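Local coordinates for uncharacterized HTH-type transcriptional regulator YurK (Bacillus subtilis, PDB 2IKK), which probably acts as a DNA-binding transcriptional regulator of the GntR family, the part crystallised being its C-terminal UTRA domain, at residues 48-53 against 152-157; 61-66 against 73-78; 108-113 against 145-150; 133-138 against 158-163. One frame throughout, in Å; residues are numbered along the deposited sequence.

All four contacts belong to one UTRA domain and reach the same six-stranded antiparallel sheet. Interaction 1 lays helix 44-50 on strand 150-160, and interaction 2 is the hairpin whose strand 71-80 lies beside that strand: their centres are 15 Å apart, and the hydroxyls S155 OG and T77 OG1 meet at 2.6 Å. Interactions 3 and 4 both use strand 136-146 but, with centres 29 Å apart, lie on opposite sides of the chain's centre; each also touches the second subunit. Interactions 2 and 4 join through L158 N and F74 O, 2.9 Å apart. A sulfate, probably from the crystallisation liquor, is held at interaction 2 by R63 and also bonded by M97 N and H98 ND1.

Interaction 1 of 4, residues 48-53 against 152-157; sequences EKLQIQ and IYCSLF
The last turn of helix 44-50 comes down on strand 152-157 with the CA atoms of L50 and Y153 6.6 Å apart; no backbone bond joins the two, and helix side chains reach both the side chain and the main chain of the strand. C154 points its thiol at the helix and is gripped from two directions. On one, K49 bends at chi2, chi3 and chi4, which lays the end of its chain along the cysteine, K49 CE passing 3.6 Å from C154 SG. On the other, L50 brings its CG to 4.0 Å from C154 SG, while its CD2 branch rests on the strand backbone, 3.7 Å from Y153 CA. The helix ends here in a Schellman motif, Q51 taking positive phi, and this turn of a helix packed on the antiparallel sheet of the UTRA domain leads the chain off the strand. The C154 thiol sits between its own backbone N and carbonyl carbon (chi1 55°), a rotation that directs SG to L50 CG and to the CE methylene of K49. K49 NZ continues past the cysteine to a salt bridge with D141 on strand 136-146. With an alanine here the D141 carboxylate would probably lose its charged mate, and one flank of C154 would be left uncovered. I46, from the preceding turn, also touches C154.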
loop_
_atom_site.group_PDB
_atom_site.type_symbol
_atom_site.label_atom_id
_atom_site.label_comp_id
_atom_site.label_asym_id
_atom_site.label_seq_id
_atom_site.Cartn_x
_atom_site.Cartn_y
_atom_site.Cartn_z
ATOM N N GLU A 48 15.016 15.179 -10.405
ATOM C CA GLU A 48 15.706 14.282 -9.481
ATOM C C GLU A 48 15.321 12.826 -9.713
ATOM O O GLU A 48 16.209 11.964 -9.848
ATOM C CB GLU A 48 15.463 14.674 -8.008
ATOM C CG GLU A 48 16.474 15.719 -7.529
ATOM C CD GLU A 48 16.412 16.042 -6.002
ATOM O OE1 GLU A 48 16.052 15.104 -5.214
ATOM O OE2 GLU A 48 16.736 17.221 -5.627
ATOM N N LYS A 49 14.028 12.569 -9.855
ATOM C CA LYS A 49 13.552 11.221 -10.148
ATOM C C LYS A 49 14.074 10.687 -11.508
ATOM O O LYS A 49 14.418 9.464 -11.632
ATOM C CB LYS A 49 11.998 11.200 -10.220
ATOM C CG LYS A 49 11.357 10.416 -9.086
ATOM C CD LYS A 49 10.206 11.123 -8.432
ATOM C CE LYS A 49 9.007 11.320 -9.313
ATOM N NZ LYS A 49 8.282 9.997 -9.552
ATOM N N LEU A 50 14.060 11.562 -12.501
ATOM C CA LEU A 50 14.405 11.123 -13.879
ATOM C C LEU A 50 15.919 11.174 -14.171
ATOM O O LEU A 50 16.355 10.772 -15.281
ATOM C CB LEU A 50 13.636 11.924 -14.964
ATOM C CG LEU A 50 12.103 11.689 -14.883
ATOM C CD1 LEU A 50 11.336 12.677 -15.888
ATOM C CD2 LEU A 50 11.818 10.186 -15.186
ATOM N N GLN A 51 16.662 11.720 -13.221
ATOM C CA GLN A 51 18.117 11.917 -13.262
ATOM C C GLN A 51 18.501 12.678 -14.582
ATOM O O GLN A 51 19.337 12.204 -15.410
ATOM C CB GLN A 51 18.835 10.561 -13.258
ATOM C CG GLN A 51 18.690 9.757 -11.939
ATOM C CD GLN A 51 19.677 10.128 -10.828
ATOM O OE1 GLN A 51 20.359 11.176 -10.904
ATOM N NE2 GLN A 51 19.829 9.215 -9.805
ATOM N N ILE A 52 17.858 13.817 -14.761
ATOM C CA ILE A 52 18.112 14.701 -15.889
ATOM C C ILE A 52 18.445 16.095 -15.382
ATOM O O ILE A 52 18.270 16.391 -14.230
ATOM C CB ILE A 52 16.971 14.739 -16.852
ATOM C CG1 ILE A 52 15.705 15.324 -16.201
ATOM C CG2 ILE A 52 16.776 13.367 -17.477
ATOM C CD1 ILE A 52 14.336 15.035 -16.937
ATOM N N GLN A 53 18.909 16.942 -16.286
ATOM C CA GLN A 53 19.243 18.353 -15.939
ATOM C C GLN A 53 18.076 19.173 -15.383
ATOM O O GLN A 53 16.896 18.911 -15.739
ATOM C CB GLN A 53 19.680 19.073 -17.215
ATOM C CG GLN A 53 20.899 18.416 -17.939
ATOM C CD GLN A 53 21.398 19.287 -19.079
ATOM O OE1 GLN A 53 20.790 20.315 -19.384
ATOM N NE2 GLN A 53 22.503 18.874 -19.745
ATOM N N ILE A 152 13.061 5.931 -16.799
ATOM C CA ILE A 152 12.431 6.203 -18.086
ATOM C C ILE A 152 11.184 7.073 -18.011
ATOM O O ILE A 152 10.945 7.858 -18.925
ATOM C CB ILE A 152 12.115 4.971 -18.915
ATOM C CG1 ILE A 152 11.334 3.889 -18.111
ATOM C CG2 ILE A 152 13.491 4.395 -19.489
ATOM C CD1 ILE A 152 10.695 2.833 -19.063
ATOM N N TYR A 153 10.432 6.939 -16.932
ATOM C CA TYR A 153 9.338 7.869 -16.697
ATOM C C TYR A 153 8.919 7.841 -15.228
ATOM O O TYR A 153 9.306 6.922 -14.439
ATOM C CB TYR A 153 8.172 7.563 -17.613
ATOM C CG TYR A 153 7.502 6.200 -17.333
ATOM C CD1 TYR A 153 6.560 6.065 -16.336
ATOM C CD2 TYR A 153 7.766 5.077 -18.146
ATOM C CE1 TYR A 153 5.909 4.846 -16.073
ATOM C CE2 TYR A 153 7.122 3.877 -17.944
ATOM C CZ TYR A 153 6.215 3.738 -16.848
ATOM O OH TYR A 153 5.570 2.569 -16.541
ATOM N N CYS A 154 8.167 8.862 -14.793
ATOM C CA CYS A 154 7.687 8.754 -13.414
ATOM C C CYS A 154 6.214 9.095 -13.373
ATOM O O CYS A 154 5.778 9.881 -14.200
ATOM C CB CYS A 154 8.533 9.626 -12.479
ATOM S SG CYS A 154 8.673 11.381 -12.898
ATOM N N SER A 155 5.463 8.561 -12.406
ATOM C CA SER A 155 4.002 8.706 -12.449
ATOM C C SER A 155 3.574 9.000 -11.035
ATOM O O SER A 155 4.185 8.536 -10.075
ATOM C CB SER A 155 3.364 7.386 -12.965
ATOM O OG SER A 155 3.556 6.984 -14.382
ATOM N N LEU A 156 2.510 9.766 -10.884
ATOM C CA LEU A 156 1.882 9.931 -9.577
ATOM C C LEU A 156 0.433 9.583 -9.882
ATOM O O LEU A 156 -0.139 10.109 -10.841
ATOM C CB LEU A 156 1.975 11.342 -9.176
ATOM C CG LEU A 156 2.489 11.767 -7.815
ATOM C CD1 LEU A 156 3.852 11.168 -7.381
ATOM C CD2 LEU A 156 2.501 13.312 -7.856
ATOM N N PHE A 157 -0.039 8.576 -9.194
ATOM C CA PHE A 157 -1.435 8.131 -9.278
ATOM C C PHE A 157 -2.132 8.552 -7.990
ATOM O O PHE A 157 -1.610 8.288 -6.887
ATOM C CB PHE A 157 -1.536 6.610 -9.438
ATOM C CG PHE A 157 -0.763 6.019 -10.616
ATOM C CD1 PHE A 157 -1.356 5.925 -11.877
ATOM C CD2 PHE A 157 0.524 5.512 -10.446
ATOM C CE1 PHE A 157 -0.664 5.353 -12.941
ATOM C CE2 PHE A 157 1.244 4.950 -11.564
ATOM C CZ PHE A 157 0.621 4.855 -12.761
#

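Interaction 2 of 4, residues 61-66 against 73-78. With SO4 (sulfate ion), chain C.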
loop_
_atom_site.group_PDB
_atom_site.type_symbol
_atom_site.label_atom_id
_atom_site.label_comp_id
_atom_site.label_asym_id
_atom_site.label_seq_id
_atom_site.Cartn_x
_atom_site.Cartn_y
_atom_site.Cartn_z
ATOM N N LEU A 61 1.799 14.194 -18.914
ATOM C CA LEU A 61 0.644 13.571 -19.441
ATOM C C LEU A 61 -0.295 13.395 -18.261
ATOM O O LEU A 61 0.042 12.733 -17.282
ATOM C CB LEU A 61 1.016 12.210 -20.024
ATOM C CG LEU A 61 -0.148 11.248 -20.284
ATOM C CD1 LEU A 61 -0.986 11.833 -21.379
ATOM C CD2 LEU A 61 0.231 9.818 -20.630
ATOM N N LYS A 62 -1.493 13.941 -18.396
ATOM C CA LYS A 62 -2.579 13.748 -17.383
ATOM C C LYS A 62 -3.725 12.877 -17.937
ATOM O O LYS A 62 -4.260 13.090 -19.044
ATOM C CB LYS A 62 -3.108 15.091 -16.887
ATOM C CG LYS A 62 -2.014 15.913 -16.259
ATOM C CD LYS A 62 -2.568 17.225 -15.677
ATOM C CE LYS A 62 -1.532 17.924 -14.795
ATOM N NZ LYS A 62 -2.020 19.334 -14.600
ATOM N N ARG A 63 -4.041 11.828 -17.194
ATOM C CA ARG A 63 -5.099 10.950 -17.598
ATOM C C ARG A 63 -6.004 10.586 -16.428
ATOM O O ARG A 63 -5.557 10.554 -15.317
ATOM C CB ARG A 63 -4.525 9.680 -18.172
ATOM C CG ARG A 63 -3.653 9.926 -19.484
ATOM C CD ARG A 63 -3.259 8.601 -20.242
ATOM N NE ARG A 63 -2.450 7.708 -19.409
ATOM C CZ ARG A 63 -1.950 6.513 -19.785
ATOM N NH1 ARG A 63 -2.131 6.019 -21.023
ATOM N NH2 ARG A 63 -1.228 5.787 -18.912
ATOM N N ILE A 64 -7.241 10.228 -16.732
ATOM C CA ILE A 64 -8.155 9.715 -15.683
ATOM C C ILE A 64 -8.529 8.336 -16.069
ATOM O O ILE A 64 -8.840 8.082 -17.237
ATOM C CB ILE A 64 -9.418 10.602 -15.529
ATOM C CG1 ILE A 64 -8.985 12.022 -15.217
ATOM C CG2 ILE A 64 -10.270 10.184 -14.266
ATOM C CD1 ILE A 64 -10.138 13.068 -15.206
ATOM N N LEU A 65 -8.476 7.415 -15.109
ATOM C CA LEU A 65 -9.049 6.107 -15.311
ATOM C C LEU A 65 -10.366 6.005 -14.518
ATOM O O LEU A 65 -10.405 6.323 -13.337
ATOM C CB LEU A 65 -7.988 5.071 -14.933
ATOM C CG LEU A 65 -8.249 3.558 -14.951
ATOM C CD1 LEU A 65 -8.749 3.070 -16.319
ATOM C CD2 LEU A 65 -6.923 2.779 -14.540
ATOM N N TYR A 66 -11.434 5.548 -15.172
ATOM C CA TYR A 66 -12.772 5.544 -14.589
ATOM C C TYR A 66 -13.161 4.086 -14.188
ATOM O O TYR A 66 -12.812 3.125 -14.879
ATOM C CB TYR A 66 -13.824 6.172 -15.550
ATOM C CG TYR A 66 -13.782 7.674 -15.682
ATOM C CD1 TYR A 66 -14.536 8.506 -14.849
ATOM C CD2 TYR A 66 -12.986 8.287 -16.674
ATOM C CE1 TYR A 66 -14.453 9.934 -14.965
ATOM C CE2 TYR A 66 -12.899 9.673 -16.798
ATOM C CZ TYR A 66 -13.622 10.494 -15.950
ATOM O OH TYR A 66 -13.518 11.866 -16.108
ATOM N N THR A 73 -8.716 6.679 -10.870
ATOM C CA THR A 73 -7.308 7.106 -10.738
ATOM C C THR A 73 -7.083 8.295 -11.598
ATOM O O THR A 73 -7.438 8.278 -12.796
ATOM C CB THR A 73 -6.331 6.045 -11.220
ATOM O OG1 THR A 73 -6.621 4.813 -10.563
ATOM C CG2 THR A 73 -4.910 6.442 -10.896
ATOM N N PHE A 74 -6.500 9.327 -10.989
ATOM C CA PHE A 74 -6.013 10.487 -11.705
ATOM C C PHE A 74 -4.464 10.342 -11.770
ATOM O O PHE A 74 -3.790 10.215 -10.755
ATOM C CB PHE A 74 -6.513 11.801 -11.036
ATOM C CG PHE A 74 -5.809 13.022 -11.482
ATOM C CD1 PHE A 74 -5.657 13.326 -12.826
ATOM C CD2 PHE A 74 -5.282 13.922 -10.519
ATOM C CE1 PHE A 74 -4.981 14.522 -13.194
ATOM C CE2 PHE A 74 -4.555 15.065 -10.878
ATOM C CZ PHE A 74 -4.437 15.376 -12.242
ATOM N N GLU A 75 -3.967 10.253 -13.002
ATOM C CA GLU A 75 -2.551 9.910 -13.225
ATOM C C GLU A 75 -1.854 11.165 -13.779
ATOM O O GLU A 75 -2.362 11.895 -14.700
ATOM C CB GLU A 75 -2.447 8.759 -14.209
ATOM C CG GLU A 75 -0.996 8.416 -14.657
ATOM C CD GLU A 75 -0.930 7.513 -15.886
ATOM O OE1 GLU A 75 -1.901 6.783 -16.189
ATOM O OE2 GLU A 75 0.133 7.518 -16.544
ATOM N N VAL A 76 -0.673 11.469 -13.257
ATOM C CA VAL A 76 0.116 12.530 -13.917
ATOM C C VAL A 76 1.488 11.819 -14.129
ATOM O O VAL A 76 2.103 11.471 -13.148
ATOM C CB VAL A 76 0.332 13.765 -13.054
ATOM C CG1 VAL A 76 1.236 14.802 -13.766
ATOM C CG2 VAL A 76 -1.067 14.394 -12.645
ATOM N N THR A 77 1.909 11.644 -15.388
ATOM C CA THR A 77 3.201 10.978 -15.689
ATOM C C THR A 77 4.101 11.921 -16.498
ATOM O O THR A 77 3.574 12.691 -17.359
ATOM C CB THR A 77 2.849 9.718 -16.440
ATOM O OG1 THR A 77 2.114 8.830 -15.547
ATOM C CG2 THR A 77 4.063 9.001 -17.093
ATOM N N HIS A 78 5.409 11.845 -16.250
ATOM C CA HIS A 78 6.340 12.759 -16.952
ATOM C C HIS A 78 7.319 11.882 -17.704
ATOM O O HIS A 78 7.840 10.937 -17.144
ATOM C CB HIS A 78 7.148 13.619 -15.971
ATOM C CG HIS A 78 6.291 14.620 -15.240
ATOM N ND1 HIS A 78 5.524 14.267 -14.150
ATOM C CD2 HIS A 78 5.999 15.917 -15.507
ATOM C CE1 HIS A 78 4.835 15.326 -13.725
ATOM N NE2 HIS A 78 5.120 16.351 -14.520
HETATM S S SO4 C . -0.387 2.516 -20.512
HETATM O O1 SO4 C . -0.637 3.735 -21.280
HETATM O O2 SO4 C . -1.421 1.513 -20.782
HETATM O O3 SO4 C . -0.341 2.836 -19.110
HETATM O O4 SO4 C . 0.886 1.866 -20.923
#
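R63 and E75 extend side by side from a hydrogen-bonded pair of the antiparallel beta hairpin 57-66/71-80 and join in a salt bridge. R63 NH2 lies 3.0 Å from E75 OE1, on the syn lone pair of that oxygen, with the guanidinium and carboxylate planes 78° apart; bonds from NE to OE1 and from NH2 to OE2 are weak. A bend at chi3 (-61°) turns the arginine head so that its NH1/NH2 edge meets the sulfate, R63 NH1 giving a bond of 2.7 Å to sulfate O1 and R63 NH2 one of 3.1 Å to sulfate O3. NH2 is thus shared between two anions, which would be expected to favour a fixed guanidinium. M97 N and H98 ND1 also bind the sulfate. On the face bearing K62, I64, F74 and V76, K62 CB meets the edge of the F74 ring, and its extended chain runs beside V76 toward a salt bridge with E124. Paired backbone bonds hold the two strands together, linking L61 with T77, R63 with E75 and L65 with T73. The carboxylate is positioned from its own strand: T77 OG1 donates to E75 OE2 over 2.6 Å, on the anti lone pair.

Interaction 3 of 4, residues 108-113 against 145-150; sequences VPTHNT and FTSNDQ
The imidazole of H111 lies nearly parallel to the F145 ring, planes 4° apart, but slid so far that the rings barely overlap. The two residues form a hydrogen-bonded antiparallel pair at the edge of the sheet, where T110 and H111 both face F145 in a classic beta bulge. Over the imidazole face sits F145 CB, 3.5 Å from the ring centroid, in a CH-pi contact. H111 takes the rotation with CG between its backbone N and carbonyl carbon (chi1 62°), which folds the ring across to the phenylalanine. Both nitrogens are held: H111 NE2 donates to D149 OD1 over 2.9 Å, within the ring plane, and ND1 shares a hydrogen bond with T110 OG1. A leucine in place of H111 would probably leave the D149 carboxylate without this partner and the F145 methylene without an aromatic face. D149 stands in the tight turn between strands 136-146 and 150-160, where it and Q150 oppose T146 in a G1 bulge. T113 CG2 touches the F145 ring edge 3.9 Å from CE2 and also packs on N169 of the second subunit. Ahead of T110, V108 O accepts from T146 OG1 over 2.6 Å, the donor above the carbonyl plane.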
loop_
_atom_site.group_PDB
_atom_site.type_symbol
_atom_site.label_atom_id
_atom_site.label_comp_id
_atom_site.label_asym_id
_atom_site.label_seq_id
_atom_site.Cartn_x
_atom_site.Cartn_y
_atom_site.Cartn_z
ATOM N N VAL A 108 11.615 -1.158 -22.992
ATOM C CA VAL A 108 10.693 -1.903 -22.117
ATOM C C VAL A 108 11.155 -1.721 -20.662
ATOM O O VAL A 108 12.365 -1.932 -20.384
ATOM C CB VAL A 108 10.681 -3.441 -22.535
ATOM C CG1 VAL A 108 10.015 -4.249 -21.551
ATOM C CG2 VAL A 108 9.894 -3.571 -23.874
ATOM N N PRO A 109 10.221 -1.350 -19.720
ATOM C CA PRO A 109 10.627 -1.292 -18.323
ATOM C C PRO A 109 10.969 -2.676 -17.780
ATOM O O PRO A 109 10.338 -3.683 -18.147
ATOM C CB PRO A 109 9.420 -0.608 -17.576
ATOM C CG PRO A 109 8.371 -0.377 -18.548
ATOM C CD PRO A 109 8.832 -0.899 -19.936
ATOM N N THR A 110 11.981 -2.738 -16.940
ATOM C CA THR A 110 12.454 -3.966 -16.340
ATOM C C THR A 110 12.084 -4.025 -14.855
ATOM O O THR A 110 12.133 -5.077 -14.257
ATOM C CB THR A 110 14.000 -4.055 -16.462
ATOM O OG1 THR A 110 14.624 -2.881 -15.916
ATOM C CG2 THR A 110 14.387 -4.153 -17.971
ATOM N N HIS A 111 11.771 -2.846 -14.271
ATOM C CA HIS A 111 11.400 -2.763 -12.848
ATOM C C HIS A 111 10.945 -1.348 -12.522
ATOM O O HIS A 111 11.144 -0.395 -13.304
ATOM C CB HIS A 111 12.527 -3.161 -11.883
ATOM C CG HIS A 111 13.749 -2.296 -11.966
ATOM N ND1 HIS A 111 14.617 -2.347 -13.021
ATOM C CD2 HIS A 111 14.243 -1.369 -11.118
ATOM C CE1 HIS A 111 15.609 -1.503 -12.815
ATOM N NE2 HIS A 111 15.408 -0.909 -11.654
ATOM N N ASN A 112 10.367 -1.236 -11.334
ATOM C CA ASN A 112 9.854 0.064 -10.836
ATOM C C ASN A 112 9.935 0.159 -9.329
ATOM O O ASN A 112 10.036 -0.869 -8.627
ATOM C CB ASN A 112 8.468 0.405 -11.395
ATOM C CG ASN A 112 7.383 -0.527 -10.922
ATOM O OD1 ASN A 112 7.059 -0.583 -9.733
ATOM N ND2 ASN A 112 6.791 -1.239 -11.854
ATOM N N THR A 113 9.957 1.384 -8.825
ATOM C CA THR A 113 9.941 1.669 -7.403
ATOM C C THR A 113 8.632 2.352 -7.185
ATOM O O THR A 113 8.220 3.131 -8.010
ATOM C CB THR A 113 11.072 2.604 -6.984
ATOM O OG1 THR A 113 11.000 2.836 -5.570
ATOM C CG2 THR A 113 10.980 3.832 -7.615
ATOM N N PHE A 145 11.945 2.007 -14.668
ATOM C CA PHE A 145 13.377 1.899 -15.075
ATOM C C PHE A 145 13.497 0.850 -16.171
ATOM O O PHE A 145 12.666 -0.059 -16.272
ATOM C CB PHE A 145 14.176 1.340 -13.895
ATOM C CG PHE A 145 14.273 2.301 -12.727
ATOM C CD1 PHE A 145 15.323 3.239 -12.654
ATOM C CD2 PHE A 145 13.309 2.268 -11.723
ATOM C CE1 PHE A 145 15.425 4.143 -11.558
ATOM C CE2 PHE A 145 13.395 3.195 -10.631
ATOM C CZ PHE A 145 14.442 4.106 -10.536
ATOM N N THR A 146 14.521 1.000 -16.973
ATOM C CA THR A 146 14.881 -0.025 -17.949
ATOM C C THR A 146 16.269 -0.556 -17.608
ATOM O O THR A 146 16.764 -0.351 -16.511
ATOM C CB THR A 146 14.669 0.491 -19.425
ATOM O OG1 THR A 146 14.652 -0.634 -20.369
ATOM C CG2 THR A 146 15.699 1.511 -19.783
ATOM N N SER A 147 16.877 -1.304 -18.541
ATOM C CA SER A 147 18.253 -1.755 -18.408
ATOM C C SER A 147 19.172 -0.663 -17.887
ATOM O O SER A 147 19.000 0.538 -18.198
ATOM C CB SER A 147 18.761 -2.249 -19.761
ATOM O OG SER A 147 17.817 -3.151 -20.281
ATOM N N ASN A 148 20.095 -1.116 -17.053
ATOM C CA ASN A 148 21.159 -0.334 -16.521
ATOM C C ASN A 148 20.604 0.532 -15.390
ATOM O O ASN A 148 21.224 1.480 -15.015
ATOM C CB ASN A 148 21.830 0.512 -17.635
ATOM C CG ASN A 148 22.279 -0.347 -18.865
ATOM O OD1 ASN A 148 22.796 -1.488 -18.725
ATOM N ND2 ASN A 148 22.094 0.219 -20.070
ATOM N N ASP A 149 19.453 0.170 -14.824
ATOM C CA ASP A 149 18.821 1.006 -13.788
ATOM C C ASP A 149 18.545 2.437 -14.293
ATOM O O ASP A 149 18.598 3.402 -13.540
ATOM C CB ASP A 149 19.637 1.060 -12.485
ATOM C CG ASP A 149 18.766 1.382 -11.262
ATOM O OD1 ASP A 149 17.573 1.051 -11.264
ATOM O OD2 ASP A 149 19.264 1.962 -10.261
ATOM N N GLN A 150 18.260 2.557 -15.564
ATOM C CA GLN A 150 18.027 3.846 -16.182
ATOM C C GLN A 150 16.543 4.304 -15.990
ATOM O O GLN A 150 15.662 3.684 -16.525
ATOM C CB GLN A 150 18.326 3.726 -17.667
ATOM C CG GLN A 150 17.923 4.903 -18.511
ATOM C CD GLN A 150 18.632 6.164 -18.045
ATOM O OE1 GLN A 150 19.897 6.205 -17.896
ATOM N NE2 GLN A 150 17.831 7.208 -17.763
#

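Interaction 4 of 4, residues 133-138 against 158-163; sequences IGDALF and LMHTNR
One face of the F138 ring carries the methyl of T161, with CG2 4.0 Å above the ring centre in a CH-pi contact, and F166 meets the same ring edge-to-face. At the H160 imidazole, A136 O lies above one face, toward the rim, and D135 OD2 at the edge. There H160 NE2 donates to D135 OD2 across 3.0 Å, within the imidazole plane but 45° out of the carboxylate plane, and the two planes stand 78° apart. N162 N donates to H160 ND1, tilted from the ring plane, so both nitrogens are engaged and the rotation of the ring is fixed. With CG anti to the backbone N (chi1 -166°), H160 swings its ring back to the aspartate. These residues lie at the open end of the hairpin, where strand 136-146 begins and strand 150-160 ends. F138 and M159, a selenomethionine, form a hydrogen-bonded pair, with F138 N 2.8 Å from M159 O, and T161 N donates to A136 O at 3.3 Å. L137 spreads CD2 over the backbone of H160, 3.7 Å from its CA. The second subunit packs V118 on F138 and Y120 on T161. D135 OD2 also accepts from D132 N; two donors fit a charged aspartate, while ND1 accepting and NE2 donating suggest a neutral imidazole with its proton on NE2.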
loop_
_atom_site.group_PDB
_atom_site.type_symbol
_atom_site.label_atom_id
_atom_site.label_comp_id
_atom_site.label_asym_id
_atom_site.label_seq_id
_atom_site.Cartn_x
_atom_site.Cartn_y
_atom_site.Cartn_z
ATOM N N ILE A 133 -12.433 19.292 -2.000
ATOM C CA ILE A 133 -11.140 19.795 -1.608
ATOM C C ILE A 133 -10.835 19.347 -0.192
ATOM O O ILE A 133 -11.709 19.374 0.713
ATOM C CB ILE A 133 -11.084 21.354 -1.730
ATOM C CG1 ILE A 133 -10.881 21.732 -3.198
ATOM C CG2 ILE A 133 -9.884 21.962 -0.867
ATOM C CD1 ILE A 133 -12.172 22.171 -3.951
ATOM N N GLY A 134 -9.621 18.835 0.012
ATOM C CA GLY A 134 -9.237 18.386 1.326
ATOM C C GLY A 134 -9.407 16.886 1.538
ATOM O O GLY A 134 -8.892 16.365 2.535
ATOM N N ASP A 135 -10.122 16.190 0.661
ATOM C CA ASP A 135 -10.339 14.731 0.900
ATOM C C ASP A 135 -9.015 14.004 0.835
ATOM O O ASP A 135 -8.169 14.329 0.009
ATOM C CB ASP A 135 -11.232 14.134 -0.143
ATOM C CG ASP A 135 -12.693 14.461 0.060
ATOM O OD1 ASP A 135 -13.025 15.148 1.032
ATOM O OD2 ASP A 135 -13.518 14.025 -0.764
ATOM N N ALA A 136 -8.909 12.950 1.630
ATOM C CA ALA A 136 -7.720 12.098 1.696
ATOM C C ALA A 136 -7.670 11.315 0.409
ATOM O O ALA A 136 -8.671 10.711 0.009
ATOM C CB ALA A 136 -7.848 11.073 2.906
ATOM N N LEU A 137 -6.484 11.240 -0.185
ATOM C CA LEU A 137 -6.252 10.449 -1.376
ATOM C C LEU A 137 -5.025 9.578 -1.109
ATOM O O LEU A 137 -4.056 9.998 -0.505
ATOM C CB LEU A 137 -5.904 11.376 -2.594
ATOM C CG LEU A 137 -6.886 12.547 -2.913
ATOM C CD1 LEU A 137 -6.358 13.461 -3.977
ATOM C CD2 LEU A 137 -8.234 11.960 -3.355
ATOM N N PHE A 138 -5.020 8.373 -1.657
ATOM C CA PHE A 138 -3.782 7.605 -1.730
ATOM C C PHE A 138 -2.989 8.215 -2.859
ATOM O O PHE A 138 -3.527 8.522 -3.941
ATOM C CB PHE A 138 -4.085 6.155 -2.146
ATOM C CG PHE A 138 -4.769 5.344 -1.068
ATOM C CD1 PHE A 138 -4.148 5.138 0.149
ATOM C CD2 PHE A 138 -6.004 4.769 -1.318
ATOM C CE1 PHE A 138 -4.776 4.346 1.197
ATOM C CE2 PHE A 138 -6.625 3.950 -0.327
ATOM C CZ PHE A 138 -5.940 3.751 0.899
ATOM N N LEU A 158 -3.297 9.204 -8.115
ATOM C CA LEU A 158 -4.127 9.659 -6.978
ATOM C C LEU A 158 -5.451 8.922 -7.018
ATOM O O LEU A 158 -6.050 8.752 -8.112
ATOM C CB LEU A 158 -4.335 11.166 -6.989
ATOM C CG LEU A 158 -3.076 11.942 -6.797
ATOM C CD1 LEU A 158 -3.366 13.363 -7.131
ATOM C CD2 LEU A 158 -2.601 11.815 -5.370
HETATM N N MSE A 159 -5.880 8.394 -5.858
HETATM C CA MSE A 159 -7.090 7.602 -5.803
HETATM C C MSE A 159 -7.780 7.952 -4.493
HETATM O O MSE A 159 -7.141 7.947 -3.496
HETATM C CB MSE A 159 -6.785 6.093 -5.812
HETATM C CG MSE A 159 -6.144 5.741 -7.133
HETATM SE SE MSE A 159 -4.290 5.332 -6.647
HETATM C CE MSE A 159 -5.133 3.795 -6.740
ATOM N N HIS A 160 -9.096 8.229 -4.547
ATOM C CA HIS A 160 -9.796 8.592 -3.312
ATOM C C HIS A 160 -9.738 7.448 -2.324
ATOM O O HIS A 160 -9.962 6.271 -2.671
ATOM C CB HIS A 160 -11.261 8.971 -3.698
ATOM C CG HIS A 160 -12.015 9.670 -2.601
ATOM N ND1 HIS A 160 -12.660 8.982 -1.593
ATOM C CD2 HIS A 160 -12.194 10.995 -2.331
ATOM C CE1 HIS A 160 -13.219 9.842 -0.762
ATOM N NE2 HIS A 160 -12.972 11.076 -1.188
ATOM N N THR A 161 -9.511 7.747 -1.035
ATOM C CA THR A 161 -9.367 6.646 -0.109
ATOM C C THR A 161 -10.589 5.817 0.129
ATOM O O THR A 161 -10.414 4.639 0.536
ATOM C CB THR A 161 -8.754 7.037 1.254
ATOM O OG1 THR A 161 -9.718 7.816 1.985
ATOM C CG2 THR A 161 -7.395 7.776 1.085
ATOM N N ASN A 162 -11.791 6.345 -0.125
ATOM C CA ASN A 162 -13.007 5.523 0.095
ATOM C C ASN A 162 -13.161 4.534 -1.066
ATOM O O ASN A 162 -13.969 3.647 -1.004
ATOM C CB ASN A 162 -14.306 6.361 0.036
ATOM C CG ASN A 162 -14.543 7.282 1.218
ATOM O OD1 ASN A 162 -15.433 8.124 1.106
ATOM N ND2 ASN A 162 -13.820 7.130 2.315
ATOM N N ARG A 163 -12.438 4.698 -2.156
ATOM C CA ARG A 163 -12.830 3.975 -3.362
ATOM C C ARG A 163 -11.974 2.783 -3.727
ATOM O O ARG A 163 -12.326 2.047 -4.706
ATOM C CB ARG A 163 -12.799 4.916 -4.562
ATOM C CG ARG A 163 -13.790 6.084 -4.396
ATOM C CD ARG A 163 -13.872 6.977 -5.649
ATOM N NE ARG A 163 -14.585 8.211 -5.316
ATOM C CZ ARG A 163 -14.390 9.379 -5.933
ATOM N NH1 ARG A 163 -13.547 9.422 -6.973
ATOM N NH2 ARG A 163 -15.023 10.495 -5.501
#